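PDB 4ZKQ: uncharacterized protein from Cricetid herpesvirus 2, which binds chemokines, probably acting as a herpesvirus decoy receptor that keeps these host signals from reaching their own receptors. Local coordinates for residues A71-S76 against A148-P153; L107-P112 against F136-L141; S316-S321 against G372-G377; G377-K382 against Y394-V399. All coordinates share one frame; numbering follows the deposited sequence.

Interactions 1 and 2 belong to one beta sandwich and adjoin each other: interaction 1 pairs two strands within a sheet, whereas interaction 2 packs a neighbouring strand of that sheet against the opposing one. Both are buried, but the first is held by four backbone hydrogen bonds and the second mainly by aromatic and aliphatic side chains. Interactions 3 and 4 lie about 34 to 37 Å away, centre to centre, and share G377. Interaction 4 is again backbone pairing, in a largely buried hairpin. Interaction 3, where the loop leading into that hairpin meets another, is partly exposed with no hydrogen bond across it, so regular backbone bonding gives way to loose van der Waals contact.

Interaction 1 of 4, residues A71-S76 against A148-P153; sequences AVLPLS and AVLRVP
A71 and L73 are bound through their backbones to L150 and A148, and the pairing is a compact example of an antiparallel sheet contact. Each of these two hydrogen-bonded pairs exchanges two bonds. L73 N reaches A148 O at 2.8 Å in a nearly straight bond (175° at the hydrogen), and A148 N returns to L73 O at the same length. The A71 and L150 pair is matched at 2.9 Å from A71 N to L150 O, and again from L150 N to A71 O. Between them lies the non-hydrogen-bonded pair V72 and V149, where a CA-H...O contact of 3.3 Å joins V149 CA to A71 O.

The apolar contacts fall on two faces. On one, L73 holds its CG beside the backbone N and anti to the carbonyl carbon (chi1 -57°), and from that branch point its CD1 meets L150 CD1 at 3.7 Å, the two side chains crossing obliquely. A71 CB sits more loosely near L150 CD1. Beyond the end of the strand, L75 sends CD2 back to A148 CB, 3.8 Å away. On the other face V72 CG2 and V149 CG1 touch lightly at 4.4 Å.

The two strands are the inner pair of a four-stranded antiparallel sheet. Strand 63-65 lies beyond 68-74, while 108-111 bonds to the far side of 147-152 through V149 and R151; I166 and F168 of strand 161-169, in the opposing sheet, pack on L73 and L75.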
loop_
_atom_site.group_PDB
_atom_site.type_symbol
_atom_site.label_atom_id
_atom_site.label_comp_id
_atom_site.label_asym_id
_atom_site.label_seq_id
_atom_site.Cartn_x
_atom_site.Cartn_y
_atom_site.Cartn_z
ATOM N N ALA A 71 2.125 2.265 17.838
ATOM C CA ALA A 71 1.320 1.852 16.688
ATOM C C ALA A 71 2.243 1.492 15.530
ATOM O O ALA A 71 3.268 2.142 15.319
ATOM C CB ALA A 71 0.360 2.949 16.280
ATOM N N VAL A 72 1.879 0.450 14.801
ATOM C CA VAL A 72 2.666 -0.032 13.678
ATOM C C VAL A 72 1.763 -0.088 12.459
ATOM O O VAL A 72 0.859 -0.916 12.385
ATOM C CB VAL A 72 3.272 -1.417 13.960
ATOM C CG1 VAL A 72 4.059 -1.921 12.756
ATOM C CG2 VAL A 72 4.170 -1.356 15.197
ATOM N N LEU A 73 2.017 0.809 11.511
ATOM C CA LEU A 73 1.158 0.960 10.339
ATOM C C LEU A 73 1.886 0.559 9.055
ATOM O O LEU A 73 3.045 0.916 8.856
ATOM C CB LEU A 73 0.675 2.406 10.241
ATOM C CG LEU A 73 -0.066 2.935 11.460
ATOM C CD1 LEU A 73 -0.324 4.412 11.313
ATOM C CD2 LEU A 73 -1.374 2.192 11.669
ATOM N N PRO A 74 1.212 -0.197 8.178
ATOM C CA PRO A 74 1.833 -0.506 6.892
ATOM C C PRO A 74 1.792 0.706 5.973
ATOM O O PRO A 74 0.783 1.411 5.976
ATOM C CB PRO A 74 0.959 -1.633 6.352
ATOM C CG PRO A 74 -0.395 -1.316 6.895
ATOM C CD PRO A 74 -0.152 -0.749 8.271
ATOM N N LEU A 75 2.844 0.949 5.198
ATOM C CA LEU A 75 2.810 2.068 4.265
ATOM C C LEU A 75 1.817 1.765 3.144
ATOM O O LEU A 75 1.220 2.680 2.586
ATOM C CB LEU A 75 4.205 2.385 3.721
ATOM C CG LEU A 75 5.209 2.926 4.753
ATOM C CD1 LEU A 75 6.415 3.531 4.053
ATOM C CD2 LEU A 75 4.614 3.959 5.703
ATOM N N SER A 76 1.616 0.479 2.848
ATOM C CA SER A 76 0.513 0.050 1.989
ATOM C C SER A 76 -0.124 -1.227 2.554
ATOM O O SER A 76 0.588 -2.194 2.803
ATOM C CB SER A 76 1.018 -0.192 0.561
ATOM O OG SER A 76 -0.023 -0.659 -0.281
ATOM N N ALA A 148 5.396 2.415 9.180
ATOM C CA ALA A 148 5.529 3.628 9.957
ATOM C C ALA A 148 5.195 3.253 11.383
ATOM O O ALA A 148 4.230 2.527 11.622
ATOM C CB ALA A 148 4.613 4.711 9.456
ATOM N N VAL A 149 6.004 3.729 12.320
ATOM C CA VAL A 149 5.823 3.406 13.723
ATOM C C VAL A 149 5.658 4.701 14.485
ATOM O O VAL A 149 6.443 5.630 14.319
ATOM C CB VAL A 149 7.009 2.594 14.278
ATOM C CG1 VAL A 149 6.755 2.195 15.725
ATOM C CG2 VAL A 149 7.234 1.360 13.436
ATOM N N LEU A 150 4.610 4.768 15.295
ATOM C CA LEU A 150 4.356 5.929 16.129
ATOM C C LEU A 150 4.517 5.537 17.582
ATOM O O LEU A 150 4.097 4.451 17.982
ATOM C CB LEU A 150 2.955 6.490 15.891
ATOM C CG LEU A 150 2.668 7.018 14.482
ATOM C CD1 LEU A 150 2.217 5.882 13.588
ATOM C CD2 LEU A 150 1.619 8.099 14.551
ATOM N N ARG A 151 5.130 6.420 18.364
ATOM C CA ARG A 151 5.343 6.164 19.784
ATOM C C ARG A 151 5.006 7.394 20.608
ATOM O O ARG A 151 5.344 8.521 20.244
ATOM C CB ARG A 151 6.782 5.712 20.037
ATOM C CG ARG A 151 6.981 4.237 19.722
ATOM C CD ARG A 151 8.418 3.783 19.823
ATOM N NE ARG A 151 8.953 3.876 21.177
ATOM C CZ ARG A 151 8.750 2.975 22.133
ATOM N NH1 ARG A 151 8.004 1.899 21.905
ATOM N NH2 ARG A 151 9.296 3.158 23.326
ATOM N N VAL A 152 4.302 7.163 21.711
ATOM C CA VAL A 152 3.861 8.238 22.584
ATOM C C VAL A 152 3.749 7.673 24.013
ATOM O O VAL A 152 3.396 6.507 24.192
ATOM C CB VAL A 152 2.522 8.836 22.077
ATOM C CG1 VAL A 152 1.390 7.809 22.158
ATOM C CG2 VAL A 152 2.168 10.102 22.821
ATOM N N PRO A 153 4.077 8.482 25.037
ATOM C CA PRO A 153 4.258 7.880 26.364
ATOM C C PRO A 153 2.984 7.717 27.183
ATOM O O PRO A 153 1.873 7.832 26.658
ATOM C CB PRO A 153 5.208 8.868 27.070
ATOM C CG PRO A 153 5.421 10.021 26.115
ATOM C CD PRO A 153 4.362 9.924 25.067
#

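Interaction 2 of 4, residues L107-P112 against F136-L141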
loop_
_atom_site.group_PDB
_atom_site.type_symbol
_atom_site.label_atom_id
_atom_site.label_comp_id
_atom_site.label_asym_id
_atom_site.label_seq_id
_atom_site.Cartn_x
_atom_site.Cartn_y
_atom_site.Cartn_z
ATOM N N LEU A 107 5.809 12.875 21.259
ATOM C CA LEU A 107 5.514 11.999 20.127
ATOM C C LEU A 107 6.733 11.831 19.237
ATOM O O LEU A 107 7.335 12.816 18.817
ATOM C CB LEU A 107 4.357 12.567 19.298
ATOM C CG LEU A 107 4.057 11.894 17.955
ATOM C CD1 LEU A 107 3.496 10.489 18.152
ATOM C CD2 LEU A 107 3.103 12.759 17.134
ATOM N N THR A 108 7.086 10.585 18.935
ATOM C CA THR A 108 8.082 10.322 17.910
ATOM C C THR A 108 7.557 9.315 16.890
ATOM O O THR A 108 6.639 8.540 17.167
ATOM C CB THR A 108 9.396 9.801 18.511
ATOM O OG1 THR A 108 9.159 8.554 19.173
ATOM C CG2 THR A 108 9.976 10.820 19.506
ATOM N N VAL A 109 8.146 9.344 15.703
ATOM C CA VAL A 109 7.800 8.397 14.663
ATOM C C VAL A 109 9.050 8.000 13.923
ATOM O O VAL A 109 10.029 8.744 13.902
ATOM C CB VAL A 109 6.774 8.975 13.653
ATOM C CG1 VAL A 109 5.566 9.528 14.366
ATOM C CG2 VAL A 109 7.401 10.059 12.782
ATOM N N PHE A 110 9.026 6.818 13.326
ATOM C CA PHE A 110 10.065 6.452 12.386
ATOM C C PHE A 110 9.494 5.583 11.283
ATOM O O PHE A 110 8.367 5.096 11.356
ATOM C CB PHE A 110 11.237 5.747 13.087
ATOM C CG PHE A 110 10.857 4.529 13.888
ATOM C CD1 PHE A 110 10.385 4.655 15.182
ATOM C CD2 PHE A 110 11.020 3.260 13.364
ATOM C CE1 PHE A 110 10.055 3.539 15.927
ATOM C CE2 PHE A 110 10.691 2.137 14.107
ATOM C CZ PHE A 110 10.213 2.279 15.389
ATOM N N GLY A 111 10.282 5.423 10.236
ATOM C CA GLY A 111 9.878 4.631 9.098
ATOM C C GLY A 111 11.085 4.407 8.230
ATOM O O GLY A 111 12.198 4.751 8.624
ATOM N N PRO A 112 10.879 3.835 7.042
ATOM C CA PRO A 112 12.033 3.610 6.179
ATOM C C PRO A 112 12.640 4.934 5.727
ATOM O O PRO A 112 11.918 5.824 5.277
ATOM C CB PRO A 112 11.442 2.838 5.008
ATOM C CG PRO A 112 10.021 3.356 4.926
ATOM C CD PRO A 112 9.607 3.543 6.356
ATOM N N PHE A 136 0.658 16.605 12.592
ATOM C CA PHE A 136 2.074 16.266 12.505
ATOM C C PHE A 136 2.315 15.448 11.237
ATOM O O PHE A 136 1.413 14.766 10.753
ATOM C CB PHE A 136 2.549 15.504 13.750
ATOM C CG PHE A 136 1.860 14.178 13.981
ATOM C CD1 PHE A 136 2.347 13.013 13.409
ATOM C CD2 PHE A 136 0.754 14.095 14.813
ATOM C CE1 PHE A 136 1.726 11.796 13.638
ATOM C CE2 PHE A 136 0.122 12.885 15.042
ATOM C CZ PHE A 136 0.613 11.733 14.460
ATOM N N PHE A 137 3.520 15.533 10.684
ATOM C CA PHE A 137 3.829 14.746 9.494
ATOM C C PHE A 137 5.287 14.331 9.373
ATOM O O PHE A 137 6.176 14.888 10.026
ATOM C CB PHE A 137 3.410 15.518 8.233
ATOM C CG PHE A 137 4.233 16.751 7.963
ATOM C CD1 PHE A 137 3.868 17.972 8.499
ATOM C CD2 PHE A 137 5.359 16.689 7.152
ATOM C CE1 PHE A 137 4.620 19.112 8.245
ATOM C CE2 PHE A 137 6.116 17.830 6.895
ATOM C CZ PHE A 137 5.738 19.039 7.446
ATOM N N ALA A 138 5.514 13.316 8.545
ATOM C CA ALA A 138 6.855 12.826 8.248
ATOM C C ALA A 138 6.839 12.157 6.894
ATOM O O ALA A 138 5.840 11.552 6.507
ATOM C CB ALA A 138 7.335 11.858 9.306
ATOM N N LYS A 139 7.955 12.262 6.185
ATOM C CA LYS A 139 8.086 11.680 4.859
ATOM C C LYS A 139 9.049 10.502 4.890
ATOM O O LYS A 139 10.097 10.570 5.532
ATOM C CB LYS A 139 8.563 12.747 3.871
ATOM C CG LYS A 139 8.689 12.263 2.449
ATOM C CD LYS A 139 8.920 13.443 1.518
ATOM C CE LYS A 139 9.331 12.990 0.132
ATOM N NZ LYS A 139 9.838 14.127 -0.676
ATOM N N PHE A 140 8.681 9.425 4.201
ATOM C CA PHE A 140 9.476 8.198 4.183
ATOM C C PHE A 140 9.728 7.761 2.755
ATOM O O PHE A 140 8.988 8.123 1.846
ATOM C CB PHE A 140 8.770 7.062 4.935
ATOM C CG PHE A 140 8.349 7.425 6.325
ATOM C CD1 PHE A 140 9.298 7.744 7.279
ATOM C CD2 PHE A 140 7.009 7.436 6.685
ATOM C CE1 PHE A 140 8.925 8.083 8.563
ATOM C CE2 PHE A 140 6.630 7.773 7.976
ATOM C CZ PHE A 140 7.591 8.093 8.916
ATOM N N LEU A 141 10.763 6.951 2.575
ATOM C CA LEU A 141 11.068 6.352 1.289
ATOM C C LEU A 141 11.332 4.881 1.525
ATOM O O LEU A 141 12.219 4.529 2.289
ATOM C CB LEU A 141 12.279 7.023 0.651
ATOM C CG LEU A 141 12.887 6.362 -0.586
ATOM C CD1 LEU A 141 11.932 6.394 -1.755
ATOM C CD2 LEU A 141 14.179 7.077 -0.938
#
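F140 and P112 meet where two sheets of a beta sandwich face one another, and with F136 they carry much of the contact. Strand 108-111 belongs to the four-stranded sheet and strand 132-143 to the seven-stranded one; the axes of the short segments come within 7.7 Å at 16°, the aligned packing of a sandwich.

F140 has its ring under the backbone of the other segment. G111, which has no side chain, lays its CA over one face of the ring, offset toward the rim, in a CH-pi contact of 4.0 Å to the F140 centroid. V109 CG2 comes instead to the ring edge near CZ, and the same methyl touches A138 CB at 3.9 Å. P112 crosses F140 at about a right angle, its CD 3.9 Å from F140 CB, and its O accepts a hydrogen bond from L141 N at 3.1 Å. That donor stands above the carbonyl plane, and the bond is the one direct backbone link between the segments.

At the other end, F136 roots its ring at a CG held between the backbone N and carbonyl carbon (chi1 62°), and the ring presents one face to L107. Strand 117-125 adds P119 beside both L107 and F136. L107 CD2 sits squarely over the F136 ring, 3.5 Å from its centroid and 7° off the normal, nearly equidistant from all six ring carbons.

Interaction 3 of 4, residues S316-S321 against G372-G377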
loop_
_atom_site.group_PDB
_atom_site.type_symbol
_atom_site.label_atom_id
_atom_site.label_comp_id
_atom_site.label_asym_id
_atom_site.label_seq_id
_atom_site.Cartn_x
_atom_site.Cartn_y
_atom_site.Cartn_z
ATOM N N SER A 316 11.836 -7.241 -16.627
ATOM C CA SER A 316 12.339 -8.178 -17.625
ATOM C C SER A 316 13.074 -9.354 -17.000
ATOM O O SER A 316 13.514 -10.261 -17.706
ATOM C CB SER A 316 13.275 -7.469 -18.604
ATOM O OG SER A 316 12.552 -6.697 -19.543
ATOM N N GLY A 317 13.198 -9.345 -15.677
ATOM C CA GLY A 317 14.132 -10.236 -15.021
ATOM C C GLY A 317 15.500 -9.670 -15.334
ATOM O O GLY A 317 15.612 -8.482 -15.630
ATOM N N LEU A 318 16.536 -10.500 -15.290
ATOM C CA LEU A 318 17.885 -10.031 -15.593
ATOM C C LEU A 318 18.306 -8.926 -14.628
ATOM O O LEU A 318 19.176 -9.125 -13.781
ATOM C CB LEU A 318 17.969 -9.522 -17.034
ATOM C CG LEU A 318 17.559 -10.473 -18.159
ATOM C CD1 LEU A 318 17.294 -9.697 -19.439
ATOM C CD2 LEU A 318 18.633 -11.524 -18.383
ATOM N N LYS A 319 17.680 -7.761 -14.778
ATOM C CA LYS A 319 17.964 -6.606 -13.938
ATOM C C LYS A 319 17.612 -6.891 -12.481
ATOM O O LYS A 319 16.596 -7.520 -12.184
ATOM C CB LYS A 319 17.199 -5.381 -14.452
ATOM C CG LYS A 319 15.733 -5.664 -14.730
ATOM C CD LYS A 319 15.141 -4.637 -15.670
ATOM C CE LYS A 319 13.687 -4.958 -15.984
ATOM N NZ LYS A 319 12.942 -3.785 -16.535
ATOM N N ASP A 320 18.456 -6.407 -11.577
ATOM C CA ASP A 320 18.280 -6.652 -10.152
ATOM C C ASP A 320 17.011 -6.016 -9.586
ATOM O O ASP A 320 16.369 -6.586 -8.704
ATOM C CB ASP A 320 19.496 -6.140 -9.380
ATOM C CG ASP A 320 19.641 -4.633 -9.453
ATOM O OD1 ASP A 320 19.250 -4.040 -10.483
ATOM O OD2 ASP A 320 20.144 -4.042 -8.476
ATOM N N SER A 321 16.658 -4.835 -10.086
ATOM C CA SER A 321 15.520 -4.093 -9.552
ATOM C C SER A 321 15.106 -2.931 -10.449
ATOM O O SER A 321 14.937 -1.805 -9.976
ATOM C CB SER A 321 15.837 -3.570 -8.146
ATOM O OG SER A 321 14.804 -2.727 -7.662
ATOM N N GLY A 372 13.805 -15.730 -28.280
ATOM C CA GLY A 372 13.954 -17.172 -28.139
ATOM C C GLY A 372 15.026 -17.723 -27.211
ATOM O O GLY A 372 15.473 -18.850 -27.398
ATOM N N ALA A 373 15.448 -16.949 -26.216
ATOM C CA ALA A 373 16.416 -17.447 -25.239
ATOM C C ALA A 373 16.638 -16.468 -24.088
ATOM O O ALA A 373 16.378 -15.276 -24.228
ATOM C CB ALA A 373 17.757 -17.768 -25.930
ATOM N N THR A 374 17.143 -16.992 -22.968
ATOM C CA THR A 374 17.468 -16.220 -21.762
ATOM C C THR A 374 16.479 -15.092 -21.439
ATOM O O THR A 374 16.873 -13.942 -21.242
ATOM C CB THR A 374 18.896 -15.624 -21.856
ATOM O OG1 THR A 374 19.175 -14.849 -20.684
ATOM C CG2 THR A 374 19.050 -14.747 -23.085
ATOM N N ASP A 375 15.198 -15.437 -21.365
ATOM C CA ASP A 375 14.155 -14.465 -21.054
ATOM C C ASP A 375 13.272 -14.926 -19.897
ATOM O O ASP A 375 12.923 -16.106 -19.786
ATOM C CB ASP A 375 13.296 -14.185 -22.291
ATOM C CG ASP A 375 14.031 -13.363 -23.336
ATOM O OD1 ASP A 375 14.895 -12.547 -22.952
ATOM O OD2 ASP A 375 13.746 -13.529 -24.541
ATOM N N GLN A 376 12.915 -13.982 -19.034
ATOM C CA GLN A 376 12.077 -14.282 -17.886
ATOM C C GLN A 376 11.259 -13.064 -17.466
ATOM O O GLN A 376 11.149 -12.760 -16.277
ATOM C CB GLN A 376 12.931 -14.783 -16.718
ATOM C CG GLN A 376 13.962 -13.793 -16.202
ATOM C CD GLN A 376 14.562 -14.222 -14.875
ATOM O OE1 GLN A 376 13.866 -14.298 -13.860
ATOM N NE2 GLN A 376 15.857 -14.511 -14.878
ATOM N N GLY A 377 10.682 -12.371 -18.445
ATOM C CA GLY A 377 9.846 -11.215 -18.171
ATOM C C GLY A 377 8.632 -11.544 -17.317
ATOM O O GLY A 377 8.090 -12.648 -17.391
#
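Q376 and G317 meet side chain to backbone, an instance of how loops can touch without a hydrogen bond. Q376 CG lies 3.8 Å from G317 CA, placed there by a first torsion that sets CG between the backbone N and the carbonyl carbon (chi1 61°). The chain runs on extended to CD, which also lies near G317 CA; the amide then turns, and its NE2 stands 4.1 Å from L318 N, too far for a bond. G317, lacking a side chain, allows the methylene this close approach. Q376 also touches a neighbouring molecule in the crystal, so its orientation may partly reflect the lattice.

The side chains of L318 and T374 cross at about a right angle. The CD2 methyl of L318 ends 4.1 Å from T374 OG1, a loose contact of an apolar tip with a hydroxyl, and it lies equally near T374 O. That carbonyl is buried by the contact and has no partner anywhere in the model. The backbone angles of L318 (phi 60°) resemble those of a gamma turn, but the bond that would close it is implausibly short and its detail is doubtful.

Closest in backbone are S316 and G377, whose CA atoms are 4.0 Å apart; S316 O stays 3.6 Å from G377 N and is not bonded to it. Both residues border paired antiparallel strands: S316 directly follows 308-315 and G377 directly precedes 378-384. The loops thus carry the approach of those strands past the sheet's end, where S316 packs on V399 and L400, and D375 on V399 and H370.

Interaction 4 of 4, residues G377-K382 against Y394-V399; sequences GFVFLK and YYLDRV
V379 and Y394 exchange two backbone hydrogen bonds, the pattern of a hydrogen-bonded pair in an antiparallel beta hairpin. Y394 N gives to V379 O at 2.7 Å, and V379 N returns to Y394 O at 3.0 Å in the straighter bond (169° at the hydrogen). A third bond, from L396 N to G377 O at 2.9 Å, differs in geometry: its donor stands 47° out of the carbonyl plane, and L396 lies just past the strand end at Y395. Between the V379 and L396 bonds, F378 CA makes a CA-H...O contact with Y394 O.

Farther out, the two faces of the hairpin differ. F378 and Y395 lie side by side, pointing the same way, with Y395 CE1 at the edge of the F378 ring, 3.8 Å from F378 CE1. Y395 OH is hydrogen-bonded to E393 OE1, and W313 meets the F378 ring from strand 308-315. On the face of V379 and Y394, V379 CG2 touches L396 CD1 at 3.9 Å, their side chains crossing at a slant, while L381 CB lies at the edge of the Y394 ring. The lack of a side chain at G377 lets L396 CB and R398 O lie close to its backbone. Y293 and F295 of strand 290-296, in another sheet, pack on L396 and on L381 with Y394.

The chemistry is thus divided: backbone bonds fix which residues pair, apolar contacts fill the buried face, and the aromatic pair occupies the partly exposed one. Hydrogen bonding between the segments stops at L396, consistent with the poor order of D397 to V399 beyond it.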
loop_
_atom_site.group_PDB
_atom_site.type_symbol
_atom_site.label_atom_id
_atom_site.label_comp_id
_atom_site.label_asym_id
_atom_site.label_seq_id
_atom_site.Cartn_x
_atom_site.Cartn_y
_atom_site.Cartn_z
ATOM N N GLY A 377 10.682 -12.371 -18.445
ATOM C CA GLY A 377 9.846 -11.215 -18.171
ATOM C C GLY A 377 8.632 -11.544 -17.317
ATOM O O GLY A 377 8.090 -12.648 -17.391
ATOM N N PHE A 378 8.213 -10.583 -16.495
ATOM C CA PHE A 378 7.042 -10.744 -15.636
ATOM C C PHE A 378 6.230 -9.462 -15.608
ATOM O O PHE A 378 6.791 -8.377 -15.480
ATOM C CB PHE A 378 7.461 -11.121 -14.217
ATOM C CG PHE A 378 6.326 -11.133 -13.221
ATOM C CD1 PHE A 378 5.534 -12.258 -13.063
ATOM C CD2 PHE A 378 6.071 -10.025 -12.424
ATOM C CE1 PHE A 378 4.500 -12.275 -12.136
ATOM C CE2 PHE A 378 5.042 -10.038 -11.500
ATOM C CZ PHE A 378 4.255 -11.160 -11.354
ATOM N N VAL A 379 4.917 -9.605 -15.746
ATOM C CA VAL A 379 3.988 -8.487 -15.637
ATOM C C VAL A 379 2.855 -8.871 -14.691
ATOM O O VAL A 379 2.357 -10.004 -14.723
ATOM C CB VAL A 379 3.412 -8.080 -17.019
ATOM C CG1 VAL A 379 2.315 -7.020 -16.869
ATOM C CG2 VAL A 379 4.517 -7.576 -17.936
ATOM N N PHE A 380 2.471 -7.923 -13.837
ATOM C CA PHE A 380 1.328 -8.068 -12.950
ATOM C C PHE A 380 0.329 -6.945 -13.194
ATOM O O PHE A 380 0.695 -5.771 -13.170
ATOM C CB PHE A 380 1.763 -8.052 -11.486
ATOM C CG PHE A 380 0.636 -8.274 -10.519
ATOM C CD1 PHE A 380 -0.073 -9.457 -10.533
ATOM C CD2 PHE A 380 0.286 -7.301 -9.601
ATOM C CE1 PHE A 380 -1.112 -9.674 -9.651
ATOM C CE2 PHE A 380 -0.747 -7.511 -8.714
ATOM C CZ PHE A 380 -1.449 -8.701 -8.737
ATOM N N LEU A 381 -0.920 -7.318 -13.438
ATOM C CA LEU A 381 -2.009 -6.363 -13.590
ATOM C C LEU A 381 -3.023 -6.592 -12.492
ATOM O O LEU A 381 -3.520 -7.703 -12.331
ATOM C CB LEU A 381 -2.681 -6.516 -14.958
ATOM C CG LEU A 381 -3.980 -5.733 -15.169
ATOM C CD1 LEU A 381 -3.700 -4.231 -15.164
ATOM C CD2 LEU A 381 -4.656 -6.160 -16.460
ATOM N N LYS A 382 -3.328 -5.541 -11.741
ATOM C CA LYS A 382 -4.410 -5.606 -10.773
ATOM C C LYS A 382 -5.458 -4.565 -11.131
ATOM O O LYS A 382 -5.134 -3.433 -11.482
ATOM C CB LYS A 382 -3.904 -5.384 -9.349
ATOM C CG LYS A 382 -5.019 -5.466 -8.308
ATOM C CD LYS A 382 -4.496 -5.538 -6.883
ATOM C CE LYS A 382 -3.797 -4.262 -6.477
ATOM N NZ LYS A 382 -3.490 -4.252 -5.017
ATOM N N TYR A 394 1.429 -12.421 -15.609
ATOM C CA TYR A 394 1.805 -12.778 -16.968
ATOM C C TYR A 394 3.285 -13.110 -17.009
ATOM O O TYR A 394 4.120 -12.343 -16.519
ATOM C CB TYR A 394 1.480 -11.648 -17.945
ATOM C CG TYR A 394 0.005 -11.349 -18.045
ATOM C CD1 TYR A 394 -0.788 -12.014 -18.963
ATOM C CD2 TYR A 394 -0.594 -10.402 -17.222
ATOM C CE1 TYR A 394 -2.126 -11.756 -19.066
ATOM C CE2 TYR A 394 -1.943 -10.133 -17.318
ATOM C CZ TYR A 394 -2.705 -10.819 -18.247
ATOM O OH TYR A 394 -4.050 -10.589 -18.375
ATOM N N TYR A 395 3.594 -14.275 -17.572
ATOM C CA TYR A 395 4.966 -14.749 -17.705
ATOM C C TYR A 395 5.362 -14.625 -19.166
ATOM O O TYR A 395 4.772 -15.262 -20.044
ATOM C CB TYR A 395 5.094 -16.192 -17.207
ATOM C CG TYR A 395 4.417 -16.408 -15.876
ATOM C CD1 TYR A 395 4.687 -15.574 -14.801
ATOM C CD2 TYR A 395 3.485 -17.419 -15.700
ATOM C CE1 TYR A 395 4.062 -15.750 -13.588
ATOM C CE2 TYR A 395 2.852 -17.603 -14.486
ATOM C CZ TYR A 395 3.145 -16.763 -13.433
ATOM O OH TYR A 395 2.521 -16.935 -12.219
ATOM N N LEU A 396 6.342 -13.765 -19.416
ATOM C CA LEU A 396 6.777 -13.440 -20.766
ATOM C C LEU A 396 7.985 -14.270 -21.178
ATOM O O LEU A 396 8.761 -14.708 -20.330
ATOM C CB LEU A 396 7.133 -11.953 -20.867
ATOM C CG LEU A 396 6.010 -10.924 -20.987
ATOM C CD1 LEU A 396 5.101 -10.942 -19.778
ATOM C CD2 LEU A 396 6.608 -9.536 -21.183
ATOM N N ASP A 397 8.135 -14.480 -22.482
ATOM C CA ASP A 397 9.372 -15.020 -23.040
ATOM C C ASP A 397 9.995 -13.982 -23.974
ATOM O O ASP A 397 10.870 -14.294 -24.779
ATOM C CB ASP A 397 9.123 -16.343 -23.772
ATOM C CG ASP A 397 7.979 -16.261 -24.767
ATOM O OD1 ASP A 397 7.530 -15.139 -25.083
ATOM O OD2 ASP A 397 7.532 -17.328 -25.238
ATOM N N ARG A 398 9.519 -12.746 -23.854
ATOM C CA ARG A 398 10.126 -11.594 -24.506
ATOM C C ARG A 398 10.728 -10.710 -23.428
ATOM O O ARG A 398 10.306 -10.764 -22.272
ATOM C CB ARG A 398 9.096 -10.807 -25.315
ATOM C CG ARG A 398 8.375 -11.609 -26.377
ATOM C CD ARG A 398 9.282 -11.925 -27.550
ATOM N NE ARG A 398 8.534 -12.469 -28.682
ATOM C CZ ARG A 398 8.249 -13.758 -28.855
ATOM N NH1 ARG A 398 8.654 -14.665 -27.973
ATOM N NH2 ARG A 398 7.561 -14.144 -29.921
ATOM N N VAL A 399 11.711 -9.897 -23.796
ATOM C CA VAL A 399 12.280 -8.955 -22.847
ATOM C C VAL A 399 11.410 -7.700 -22.862
ATOM O O VAL A 399 11.099 -7.152 -23.921
ATOM C CB VAL A 399 13.765 -8.625 -23.165
ATOM C CG1 VAL A 399 13.900 -7.763 -24.419
ATOM C CG2 VAL A 399 14.427 -7.952 -21.971
#